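Local coordinates for protein argonaute (PDB 5I4A), which uses short 5'-hydroxylated RNA guides to bind complementary single-stranded DNA or RNA targets and cleave them, preferring manganese for DNA cleavage, at residues 432-445 with 599-611. Residues are numbered along the deposited sequence; the frame is centred on the assembly and turned at random.
Sequences FILKKMEDKEKNLY and IEQIYLLTRVAHS. With nucleotides of chain B.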
loop_
_atom_site.group_PDB
_atom_site.type_symbol
_atom_site.label_atom_id
_atom_site.label_comp_id
_atom_site.label_asym_id
_atom_site.label_seq_id
_atom_site.Cartn_x
_atom_site.Cartn_y
_atom_site.Cartn_z
ATOM N N PHE A 432 -19.022 -6.695 -15.323
ATOM C CA PHE A 432 -19.603 -7.729 -14.476
ATOM C C PHE A 432 -20.183 -7.066 -13.236
ATOM O O PHE A 432 -19.803 -5.949 -12.874
ATOM C CB PHE A 432 -18.559 -8.779 -14.072
ATOM C CG PHE A 432 -17.412 -8.217 -13.276
ATOM C CD1 PHE A 432 -17.535 -7.995 -11.912
ATOM C CD2 PHE A 432 -16.209 -7.911 -13.890
ATOM C CE1 PHE A 432 -16.488 -7.470 -11.181
ATOM C CE2 PHE A 432 -15.152 -7.391 -13.159
ATOM C CZ PHE A 432 -15.294 -7.172 -11.804
ATOM N N ILE A 433 -21.091 -7.777 -12.578
ATOM C CA ILE A 433 -21.489 -7.446 -11.217
ATOM C C ILE A 433 -21.241 -8.673 -10.354
ATOM O O ILE A 433 -21.277 -9.810 -10.835
ATOM C CB ILE A 433 -22.958 -6.979 -11.110
ATOM C CG1 ILE A 433 -23.921 -8.135 -11.387
ATOM C CG2 ILE A 433 -23.217 -5.814 -12.051
ATOM C CD1 ILE A 433 -25.380 -7.753 -11.256
ATOM N N LEU A 434 -20.956 -8.438 -9.079
ATOM C CA LEU A 434 -20.712 -9.537 -8.157
ATOM C C LEU A 434 -22.040 -10.145 -7.731
ATOM O O LEU A 434 -22.988 -9.425 -7.401
ATOM C CB LEU A 434 -19.923 -9.061 -6.939
ATOM C CG LEU A 434 -18.518 -8.523 -7.218
ATOM C CD1 LEU A 434 -17.745 -8.374 -5.924
ATOM C CD2 LEU A 434 -17.774 -9.425 -8.192
ATOM N N LYS A 435 -22.110 -11.477 -7.754
ATOM C CA LYS A 435 -23.347 -12.164 -7.399
ATOM C C LYS A 435 -23.808 -11.779 -5.998
ATOM O O LYS A 435 -25.001 -11.549 -5.768
ATOM C CB LYS A 435 -23.148 -13.674 -7.506
ATOM C CG LYS A 435 -24.422 -14.455 -7.748
ATOM C CD LYS A 435 -24.152 -15.950 -7.784
ATOM C CE LYS A 435 -25.390 -16.711 -8.221
ATOM N NZ LYS A 435 -26.605 -16.176 -7.551
ATOM N N LYS A 436 -22.872 -11.685 -5.052
ATOM C CA LYS A 436 -23.203 -11.351 -3.674
ATOM C C LYS A 436 -23.399 -9.858 -3.448
ATOM O O LYS A 436 -23.910 -9.470 -2.391
ATOM C CB LYS A 436 -22.114 -11.879 -2.738
ATOM C CG LYS A 436 -22.043 -13.396 -2.690
ATOM C CD LYS A 436 -20.938 -13.889 -1.769
ATOM C CE LYS A 436 -21.079 -15.388 -1.516
ATOM N NZ LYS A 436 -19.986 -15.922 -0.654
ATOM N N MET A 437 -23.008 -9.014 -4.403
ATOM C CA MET A 437 -23.221 -7.577 -4.298
ATOM C C MET A 437 -24.491 -7.101 -4.990
ATOM O O MET A 437 -24.822 -5.914 -4.888
ATOM C CB MET A 437 -22.021 -6.815 -4.876
ATOM C CG MET A 437 -20.740 -6.960 -4.072
ATOM S SD MET A 437 -20.878 -6.261 -2.417
ATOM C CE MET A 437 -21.034 -4.517 -2.788
ATOM N N GLU A 438 -25.213 -7.990 -5.677
ATOM C CA GLU A 438 -26.354 -7.560 -6.481
ATOM C C GLU A 438 -27.445 -6.911 -5.634
ATOM O O GLU A 438 -28.214 -6.090 -6.142
ATOM C CB GLU A 438 -26.909 -8.753 -7.264
ATOM C CG GLU A 438 -28.003 -8.398 -8.262
ATOM C CD GLU A 438 -28.168 -9.441 -9.354
ATOM O OE1 GLU A 438 -27.394 -10.420 -9.358
ATOM O OE2 GLU A 438 -29.068 -9.280 -10.209
ATOM N N ASP A 439 -27.526 -7.228 -4.347
ATOM C CA ASP A 439 -28.569 -6.643 -3.516
ATOM C C ASP A 439 -28.024 -5.618 -2.532
ATOM O O ASP A 439 -28.638 -5.391 -1.486
ATOM C CB ASP A 439 -29.320 -7.756 -2.763
ATOM C CG ASP A 439 -28.415 -8.576 -1.820
ATOM O OD1 ASP A 439 -27.185 -8.580 -1.986
ATOM O OD2 ASP A 439 -28.935 -9.228 -0.894
ATOM N N LYS A 440 -26.888 -4.990 -2.846
ATOM C CA LYS A 440 -26.244 -4.034 -1.949
ATOM C C LYS A 440 -26.285 -2.602 -2.478
ATOM O O LYS A 440 -25.439 -1.786 -2.103
ATOM C CB LYS A 440 -24.794 -4.441 -1.672
ATOM C CG LYS A 440 -24.624 -5.857 -1.146
ATOM C CD LYS A 440 -25.449 -6.080 0.106
ATOM C CE LYS A 440 -25.063 -7.376 0.799
ATOM N NZ LYS A 440 -25.135 -8.554 -0.110
ATOM N N GLU A 441 -27.256 -2.275 -3.337
ATOM C CA GLU A 441 -27.310 -0.936 -3.924
ATOM C C GLU A 441 -27.581 0.137 -2.874
ATOM O O GLU A 441 -27.231 1.306 -3.075
ATOM C CB GLU A 441 -28.380 -0.883 -5.018
ATOM C CG GLU A 441 -28.515 0.450 -5.743
ATOM C CD GLU A 441 -29.500 0.389 -6.898
ATOM O OE1 GLU A 441 -30.622 0.924 -6.765
ATOM O OE2 GLU A 441 -29.153 -0.209 -7.938
ATOM N N LYS A 442 -28.196 -0.234 -1.752
ATOM C CA LYS A 442 -28.590 0.742 -0.743
ATOM C C LYS A 442 -27.411 1.319 0.032
ATOM O O LYS A 442 -27.617 2.216 0.857
ATOM C CB LYS A 442 -29.577 0.104 0.231
ATOM C CG LYS A 442 -29.038 -1.123 0.948
ATOM C CD LYS A 442 -30.135 -1.794 1.763
ATOM C CE LYS A 442 -29.723 -3.180 2.228
ATOM N NZ LYS A 442 -30.844 -3.883 2.912
ATOM N N ASN A 443 -26.194 0.845 -0.214
ATOM C CA ASN A 443 -25.032 1.234 0.568
ATOM C C ASN A 443 -24.118 2.149 -0.239
ATOM O O ASN A 443 -23.997 2.022 -1.460
ATOM C CB ASN A 443 -24.258 -0.002 1.031
ATOM C CG ASN A 443 -25.140 -0.995 1.763
ATOM O OD1 ASN A 443 -25.955 -0.617 2.605
ATOM N ND2 ASN A 443 -24.986 -2.273 1.438
ATOM N N LEU A 444 -23.474 3.078 0.467
ATOM C CA LEU A 444 -22.531 4.021 -0.123
ATOM C C LEU A 444 -21.143 3.692 0.412
ATOM O O LEU A 444 -20.867 3.885 1.602
ATOM C CB LEU A 444 -22.925 5.461 0.197
ATOM C CG LEU A 444 -21.943 6.559 -0.220
ATOM C CD1 LEU A 444 -21.679 6.494 -1.712
ATOM C CD2 LEU A 444 -22.467 7.930 0.178
ATOM N N TYR A 445 -20.278 3.193 -0.466
ATOM C CA TYR A 445 -18.938 2.764 -0.092
ATOM C C TYR A 445 -17.955 3.893 -0.378
ATOM O O TYR A 445 -17.798 4.309 -1.530
ATOM C CB TYR A 445 -18.554 1.490 -0.845
ATOM C CG TYR A 445 -19.547 0.368 -0.630
ATOM C CD1 TYR A 445 -19.578 -0.337 0.564
ATOM C CD2 TYR A 445 -20.463 0.023 -1.616
ATOM C CE1 TYR A 445 -20.487 -1.357 0.772
ATOM C CE2 TYR A 445 -21.379 -0.999 -1.417
ATOM C CZ TYR A 445 -21.384 -1.684 -0.222
ATOM O OH TYR A 445 -22.290 -2.700 -0.014
ATOM N N ILE A 599 -17.618 -7.260 6.993
ATOM C CA ILE A 599 -16.307 -7.746 6.571
ATOM C C ILE A 599 -16.397 -8.395 5.197
ATOM O O ILE A 599 -15.514 -8.218 4.349
ATOM C CB ILE A 599 -15.739 -8.721 7.618
ATOM C CG1 ILE A 599 -15.615 -8.036 8.981
ATOM C CG2 ILE A 599 -14.400 -9.270 7.167
ATOM C CD1 ILE A 599 -14.748 -6.805 8.981
ATOM N N GLU A 600 -17.467 -9.155 4.952
ATOM C CA GLU A 600 -17.627 -9.799 3.653
ATOM C C GLU A 600 -17.828 -8.769 2.549
ATOM O O GLU A 600 -17.315 -8.938 1.437
ATOM C CB GLU A 600 -18.794 -10.787 3.691
ATOM C CG GLU A 600 -19.012 -11.540 2.384
ATOM C CD GLU A 600 -20.370 -12.198 2.311
ATOM O OE1 GLU A 600 -20.444 -13.357 1.848
ATOM O OE2 GLU A 600 -21.361 -11.551 2.717
ATOM N N GLN A 601 -18.565 -7.690 2.834
ATOM C CA GLN A 601 -18.766 -6.661 1.820
ATOM C C GLN A 601 -17.468 -5.923 1.523
ATOM O O GLN A 601 -17.208 -5.556 0.373
ATOM C CB GLN A 601 -19.851 -5.680 2.261
ATOM C CG GLN A 601 -21.262 -6.209 2.105
ATOM C CD GLN A 601 -22.300 -5.214 2.570
ATOM O OE1 GLN A 601 -22.221 -4.027 2.260
ATOM N NE2 GLN A 601 -23.277 -5.691 3.331
ATOM N N ILE A 602 -16.641 -5.700 2.547
ATOM C CA ILE A 602 -15.361 -5.031 2.334
ATOM C C ILE A 602 -14.457 -5.889 1.460
ATOM O O ILE A 602 -13.756 -5.381 0.576
ATOM C CB ILE A 602 -14.707 -4.695 3.687
ATOM C CG1 ILE A 602 -15.510 -3.604 4.402
ATOM C CG2 ILE A 602 -13.257 -4.268 3.498
ATOM C CD1 ILE A 602 -15.095 -3.378 5.821
ATOM N N TYR A 603 -14.471 -7.205 1.680
ATOM C CA TYR A 603 -13.683 -8.099 0.837
ATOM C C TYR A 603 -14.214 -8.122 -0.591
ATOM O O TYR A 603 -13.435 -8.086 -1.550
ATOM C CB TYR A 603 -13.670 -9.508 1.426
ATOM C CG TYR A 603 -12.838 -10.479 0.620
ATOM C CD1 TYR A 603 -11.454 -10.489 0.729
ATOM C CD2 TYR A 603 -13.433 -11.377 -0.252
ATOM C CE1 TYR A 603 -10.687 -11.368 -0.006
ATOM C CE2 TYR A 603 -12.673 -12.263 -0.992
ATOM C CZ TYR A 603 -11.302 -12.255 -0.864
ATOM O OH TYR A 603 -10.534 -13.131 -1.594
ATOM N N LEU A 604 -15.538 -8.191 -0.752
ATOM C CA LEU A 604 -16.118 -8.163 -2.090
ATOM C C LEU A 604 -15.776 -6.870 -2.814
ATOM O O LEU A 604 -15.660 -6.861 -4.044
ATOM C CB LEU A 604 -17.636 -8.342 -2.017
ATOM C CG LEU A 604 -18.178 -9.693 -1.538
ATOM C CD1 LEU A 604 -19.641 -9.575 -1.160
ATOM C CD2 LEU A 604 -17.987 -10.769 -2.599
ATOM N N LEU A 605 -15.593 -5.775 -2.072
ATOM C CA LEU A 605 -15.207 -4.513 -2.695
ATOM C C LEU A 605 -13.862 -4.609 -3.406
ATOM O O LEU A 605 -13.591 -3.822 -4.321
ATOM C CB LEU A 605 -15.164 -3.397 -1.653
ATOM C CG LEU A 605 -16.521 -2.822 -1.240
ATOM C CD1 LEU A 605 -16.338 -1.751 -0.180
ATOM C CD2 LEU A 605 -17.242 -2.266 -2.459
ATOM N N THR A 606 -13.002 -5.546 -3.000
ATOM C CA THR A 606 -11.740 -5.736 -3.707
ATOM C C THR A 606 -11.930 -6.345 -5.092
ATOM O O THR A 606 -10.963 -6.415 -5.858
ATOM C CB THR A 606 -10.792 -6.621 -2.890
ATOM O OG1 THR A 606 -11.184 -7.994 -3.018
ATOM C CG2 THR A 606 -10.821 -6.225 -1.416
ATOM N N ARG A 607 -13.144 -6.782 -5.431
ATOM C CA ARG A 607 -13.409 -7.430 -6.705
ATOM C C ARG A 607 -14.515 -6.773 -7.517
ATOM O O ARG A 607 -14.831 -7.269 -8.603
ATOM C CB ARG A 607 -13.780 -8.906 -6.489
ATOM C CG ARG A 607 -12.737 -9.724 -5.751
ATOM C CD ARG A 607 -11.512 -9.999 -6.615
ATOM N NE ARG A 607 -10.685 -11.046 -6.027
ATOM C CZ ARG A 607 -10.869 -12.345 -6.240
ATOM N NH1 ARG A 607 -11.846 -12.755 -7.039
ATOM N NH2 ARG A 607 -10.076 -13.234 -5.655
ATOM N N VAL A 608 -15.122 -5.685 -7.031
ATOM C CA VAL A 608 -16.195 -5.040 -7.783
ATOM C C VAL A 608 -15.695 -4.381 -9.057
ATOM O O VAL A 608 -16.506 -3.921 -9.867
ATOM C CB VAL A 608 -16.935 -3.996 -6.922
ATOM C CG1 VAL A 608 -17.588 -4.665 -5.730
ATOM C CG2 VAL A 608 -15.984 -2.900 -6.479
ATOM N N ALA A 609 -14.380 -4.321 -9.249
ATOM C CA ALA A 609 -13.799 -3.870 -10.503
ATOM C C ALA A 609 -12.473 -4.586 -10.700
ATOM O O ALA A 609 -11.852 -5.060 -9.745
ATOM C CB ALA A 609 -13.601 -2.350 -10.527
ATOM N N HIS A 610 -12.056 -4.669 -11.959
ATOM C CA HIS A 610 -10.760 -5.206 -12.338
ATOM C C HIS A 610 -10.080 -4.231 -13.287
ATOM O O HIS A 610 -10.735 -3.639 -14.150
ATOM C CB HIS A 610 -10.885 -6.583 -13.023
ATOM C CG HIS A 610 -10.992 -7.733 -12.070
ATOM N ND1 HIS A 610 -9.939 -8.581 -11.804
ATOM C CD2 HIS A 610 -12.031 -8.180 -11.325
ATOM C CE1 HIS A 610 -10.322 -9.499 -10.934
ATOM N NE2 HIS A 610 -11.586 -9.277 -10.625
ATOM N N SER A 611 -8.770 -4.055 -13.113
ATOM C CA SER A 611 -7.988 -3.349 -14.122
ATOM C C SER A 611 -7.854 -4.199 -15.379
ATOM O O SER A 611 -8.059 -3.716 -16.499
ATOM C CB SER A 611 -6.614 -2.984 -13.561
ATOM O OG SER A 611 -5.689 -2.761 -14.609
ATOM P P U B 3 -2.702 -0.520 -17.739
ATOM O OP1 U B 3 -3.579 0.559 -17.219
ATOM O OP2 U B 3 -1.231 -0.380 -17.622
ATOM O "O5'" U B 3 -3.122 -1.871 -17.016
ATOM C "C5'" U B 3 -2.377 -2.363 -15.919
ATOM C "C4'" U B 3 -2.769 -3.777 -15.583
ATOM O "O4'" U B 3 -2.227 -4.692 -16.572
ATOM C "C3'" U B 3 -2.235 -4.292 -14.259
ATOM O "O3'" U B 3 -3.053 -3.910 -13.170
ATOM C "C2'" U B 3 -2.185 -5.796 -14.472
ATOM O "O2'" U B 3 -3.471 -6.366 -14.302
ATOM C "C1'" U B 3 -1.800 -5.883 -15.949
ATOM N N1 U B 3 -0.335 -5.992 -16.124
ATOM C C2 U B 3 0.293 -7.163 -15.732
ATOM O O2 U B 3 -0.293 -8.120 -15.255
ATOM N N3 U B 3 1.653 -7.174 -15.922
ATOM C C4 U B 3 2.426 -6.166 -16.451
ATOM O O4 U B 3 3.642 -6.333 -16.561
ATOM C C5 U B 3 1.706 -4.991 -16.830
ATOM C C6 U B 3 0.382 -4.949 -16.656
HETATM O O HOH W 1 -18.946 -5.264 -10.232
#
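Within the RNase H-fold PIWI domain, Tyr445, near the start of strand 443-452, a central strand of the sheet, meets Gln601 and Leu605 of helix 595-605, which packs on one face of the sheet. Tyr445 OH donates to Gln601 OE1 at 2.6 Å, from above the carbonyl plane, with ring and amide nearly perpendicular (86°). The same hydroxyl accepts a bond from Asn443 ND2 at 3.1 Å, so it is gripped from both segments. Leu605 lays CD2 over one ring face in a CH-pi contact, 4.1 Å from the Tyr445 centroid.

Further along, Leu434 sets CD1 between Leu604 and Val608, 3.7 Å from Val608 CG1. Met437, bent at chi2 and chi3 (-64° and -67°), brings SD back to Leu604 CD1 at 3.8 Å. A long salt bridge from Lys436 NZ to Glu600 OE1 (3.6 Å) lies beside this apolar patch. At Arg607 the Phe432 ring edge meets the backbone O, with CE1 3.1 Å away, and a water lies within hydrogen-bonding reach of both Phe432 O and Val608 O.

Beyond the two segments, Leu605 and Gln601 also touch strand 513-519, whose Asn513 ND2 hydrogen-bonds Asn443 OD1, while Tyr271 of strand 271-272, the antiparallel partner of strand 433-434, hydrogen-bonds through OH with His610 NE2 and Arg607 NH1 and meets Phe432 edge-to-face.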